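Local coordinates for protein nitrite reductase (Hyphomicrobium denitrificans, PDB 2DV6) that probably reduces nitrite to nitric oxide in denitrification, using copper centres and electrons taken from a cytochrome c, at residues Asp78-Gln83 with Asn111-Ile116. Sequence-based numbering, arbitrary orientation.
Sequences DVVVDQ and NYYCSI. With CU (copper (II) ion), chain I.
This is the type 1 copper corner of the N-terminal cupredoxin domain, where Asp78, next in sequence to the copper ligand His77, meets Cys114 and Ser115 just beyond the end of strand 108-113. Cys114 SG binds the copper(II) ion at 2.2 Å, and His77, His119 and Met124 complete the site. The thiolate accepts two N-H hydrogen bonds, from Asp78 N across the contact (3.5 Å, 167° at the hydrogen) and from Ile116 N within its own loop; such bonds probably ease the negative charge on sulphur and help tune the copper, as in other cupredoxins. Asp78 also holds the loop with its carboxylate. Its CG sits between the backbone N and the carbonyl carbon (chi1 62°), which turns both oxygens toward Ser115: OD2 accepts Ser115 N at 2.8 Å on its syn lone pair, while OD1 receives the hydroxyl OG at 2.6 Å. Arg87 forms a salt bridge to the same OD1. An alanine in place of Asp78 would probably leave Ser115 N and OG without these acceptors and Arg87 without this counter-charge, freeing the loop beside the copper to shift.

Away from the metal the segments become an antiparallel pair in which Val80 and Tyr113 exchange two backbone hydrogen bonds, N to O each way (Val80 N to Tyr113 O 2.8 Å), followed by a hydrogen bond from Asp82 N to Asn111 O. On the Tyr112 side Val79 CG1 packs against Tyr112 CB at 3.9 Å; with Val81 on the same side, this face looks into the sandwich, toward Phe100 and Phe102 of strand 97-103. On the other, the Tyr113 ring folds back over Val80, whose CB lies 4.0 Å from the ring centroid in a CH-pi contact, offset toward CZ, at the hydroxyl end. A water in the plane of that ring joins Tyr113 OH (2.6 Å) to Asp82 OD1.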
loop_
_atom_site.group_PDB
_atom_site.type_symbol
_atom_site.label_atom_id
_atom_site.label_comp_id
_atom_site.label_asym_id
_atom_site.label_seq_id
_atom_site.Cartn_x
_atom_site.Cartn_y
_atom_site.Cartn_z
ATOM N N ASP A 78 -14.244 20.331 14.654
ATOM C CA ASP A 78 -13.502 21.206 15.550
ATOM C C ASP A 78 -13.374 20.527 16.915
ATOM O O ASP A 78 -13.699 19.332 17.044
ATOM C CB ASP A 78 -14.092 22.639 15.632
ATOM C CG ASP A 78 -15.526 22.695 16.176
ATOM O OD1 ASP A 78 -16.144 23.805 16.081
ATOM O OD2 ASP A 78 -16.037 21.681 16.726
ATOM N N VAL A 79 -12.869 21.280 17.899
ATOM C CA VAL A 79 -12.914 20.921 19.300
ATOM C C VAL A 79 -13.410 22.164 20.032
ATOM O O VAL A 79 -12.874 23.255 19.836
ATOM C CB VAL A 79 -11.525 20.664 19.925
ATOM C CG1 VAL A 79 -11.692 20.099 21.348
ATOM C CG2 VAL A 79 -10.715 19.745 19.113
ATOM N N VAL A 80 -14.411 21.987 20.886
ATOM C CA VAL A 80 -14.913 23.066 21.718
ATOM C C VAL A 80 -14.716 22.646 23.160
ATOM O O VAL A 80 -15.016 21.512 23.514
ATOM C CB VAL A 80 -16.414 23.372 21.408
ATOM C CG1 VAL A 80 -16.990 24.470 22.349
ATOM C CG2 VAL A 80 -16.578 23.766 19.958
ATOM N N VAL A 81 -14.170 23.539 23.988
ATOM C CA VAL A 81 -14.040 23.205 25.409
ATOM C C VAL A 81 -15.175 23.848 26.180
ATOM O O VAL A 81 -15.298 25.084 26.264
ATOM C CB VAL A 81 -12.661 23.489 26.033
ATOM C CG1 VAL A 81 -12.664 23.057 27.539
ATOM C CG2 VAL A 81 -11.597 22.746 25.270
ATOM N N ASP A 82 -15.994 22.953 26.737
ATOM C CA ASP A 82 -17.312 23.300 27.233
ATOM C C ASP A 82 -17.420 24.557 28.123
ATOM O O ASP A 82 -18.261 25.439 27.839
ATOM C CB ASP A 82 -17.989 22.118 27.913
ATOM C CG ASP A 82 -19.458 22.390 28.191
ATOM O OD1 ASP A 82 -20.064 23.231 27.467
ATOM O OD2 ASP A 82 -19.988 21.780 29.143
ATOM N N GLN A 83 -16.634 24.697 29.177
ATOM C CA GLN A 83 -16.950 25.903 29.970
ATOM C C GLN A 83 -15.955 27.057 29.839
ATOM O O GLN A 83 -16.222 28.154 30.297
ATOM C CB GLN A 83 -17.322 25.547 31.424
ATOM C CG GLN A 83 -18.009 24.174 31.505
ATOM C CD GLN A 83 -19.007 24.047 32.629
ATOM O OE1 GLN A 83 -18.783 23.292 33.591
ATOM N NE2 GLN A 83 -20.141 24.766 32.510
ATOM N N ASN A 111 -16.138 18.910 29.544
ATOM C CA ASN A 111 -16.205 18.179 28.289
ATOM C C ASN A 111 -15.481 18.930 27.160
ATOM O O ASN A 111 -15.508 20.148 27.116
ATOM C CB ASN A 111 -17.655 17.934 27.881
ATOM C CG ASN A 111 -18.388 17.014 28.843
ATOM O OD1 ASN A 111 -19.537 17.259 29.174
ATOM N ND2 ASN A 111 -17.726 15.958 29.305
ATOM N N TYR A 112 -14.835 18.201 26.260
ATOM C CA TYR A 112 -14.453 18.789 24.980
ATOM C C TYR A 112 -15.237 18.009 23.943
ATOM O O TYR A 112 -15.505 16.839 24.145
ATOM C CB TYR A 112 -12.938 18.747 24.740
ATOM C CG TYR A 112 -12.282 17.365 24.608
ATOM C CD1 TYR A 112 -11.658 16.761 25.699
ATOM C CD2 TYR A 112 -12.258 16.689 23.374
ATOM C CE1 TYR A 112 -11.012 15.496 25.583
ATOM C CE2 TYR A 112 -11.644 15.407 23.239
ATOM C CZ TYR A 112 -10.997 14.838 24.346
ATOM O OH TYR A 112 -10.387 13.609 24.207
ATOM N N TYR A 113 -15.647 18.644 22.846
ATOM C CA TYR A 113 -16.519 17.932 21.897
ATOM C C TYR A 113 -16.447 18.614 20.531
ATOM O O TYR A 113 -15.965 19.753 20.415
ATOM C CB TYR A 113 -17.974 17.896 22.408
ATOM C CG TYR A 113 -18.564 19.294 22.538
ATOM C CD1 TYR A 113 -19.215 19.907 21.457
ATOM C CD2 TYR A 113 -18.441 20.010 23.724
ATOM C CE1 TYR A 113 -19.720 21.218 21.562
ATOM C CE2 TYR A 113 -18.960 21.315 23.842
ATOM C CZ TYR A 113 -19.575 21.901 22.762
ATOM O OH TYR A 113 -20.070 23.163 22.887
ATOM N N CYS A 114 -16.931 17.914 19.504
ATOM C CA CYS A 114 -16.999 18.480 18.170
ATOM C C CYS A 114 -18.378 19.096 17.960
ATOM O O CYS A 114 -19.386 18.464 18.289
ATOM C CB CYS A 114 -16.712 17.420 17.100
ATOM S SG CYS A 114 -16.809 18.122 15.466
ATOM N N SER A 115 -18.408 20.313 17.404
ATOM C CA SER A 115 -19.643 21.091 17.312
ATOM C C SER A 115 -20.299 20.923 15.955
ATOM O O SER A 115 -21.352 21.476 15.723
ATOM C CB SER A 115 -19.358 22.580 17.527
ATOM O OG SER A 115 -18.671 23.103 16.398
ATOM N N ILE A 116 -19.654 20.205 15.041
ATOM C CA ILE A 116 -20.269 19.881 13.753
ATOM C C ILE A 116 -21.538 19.024 13.966
ATOM O O ILE A 116 -21.565 18.100 14.825
ATOM C CB ILE A 116 -19.217 19.237 12.803
ATOM C CG1 ILE A 116 -17.989 20.158 12.651
ATOM C CG2 ILE A 116 -19.821 18.841 11.454
ATOM C CD1 ILE A 116 -18.327 21.655 12.313
HETATM CU CU CU I . -16.437 16.434 14.094
HETATM O O HOH W 1 -18.391 20.606 30.777
HETATM O O HOH W 2 -19.922 24.283 25.174
#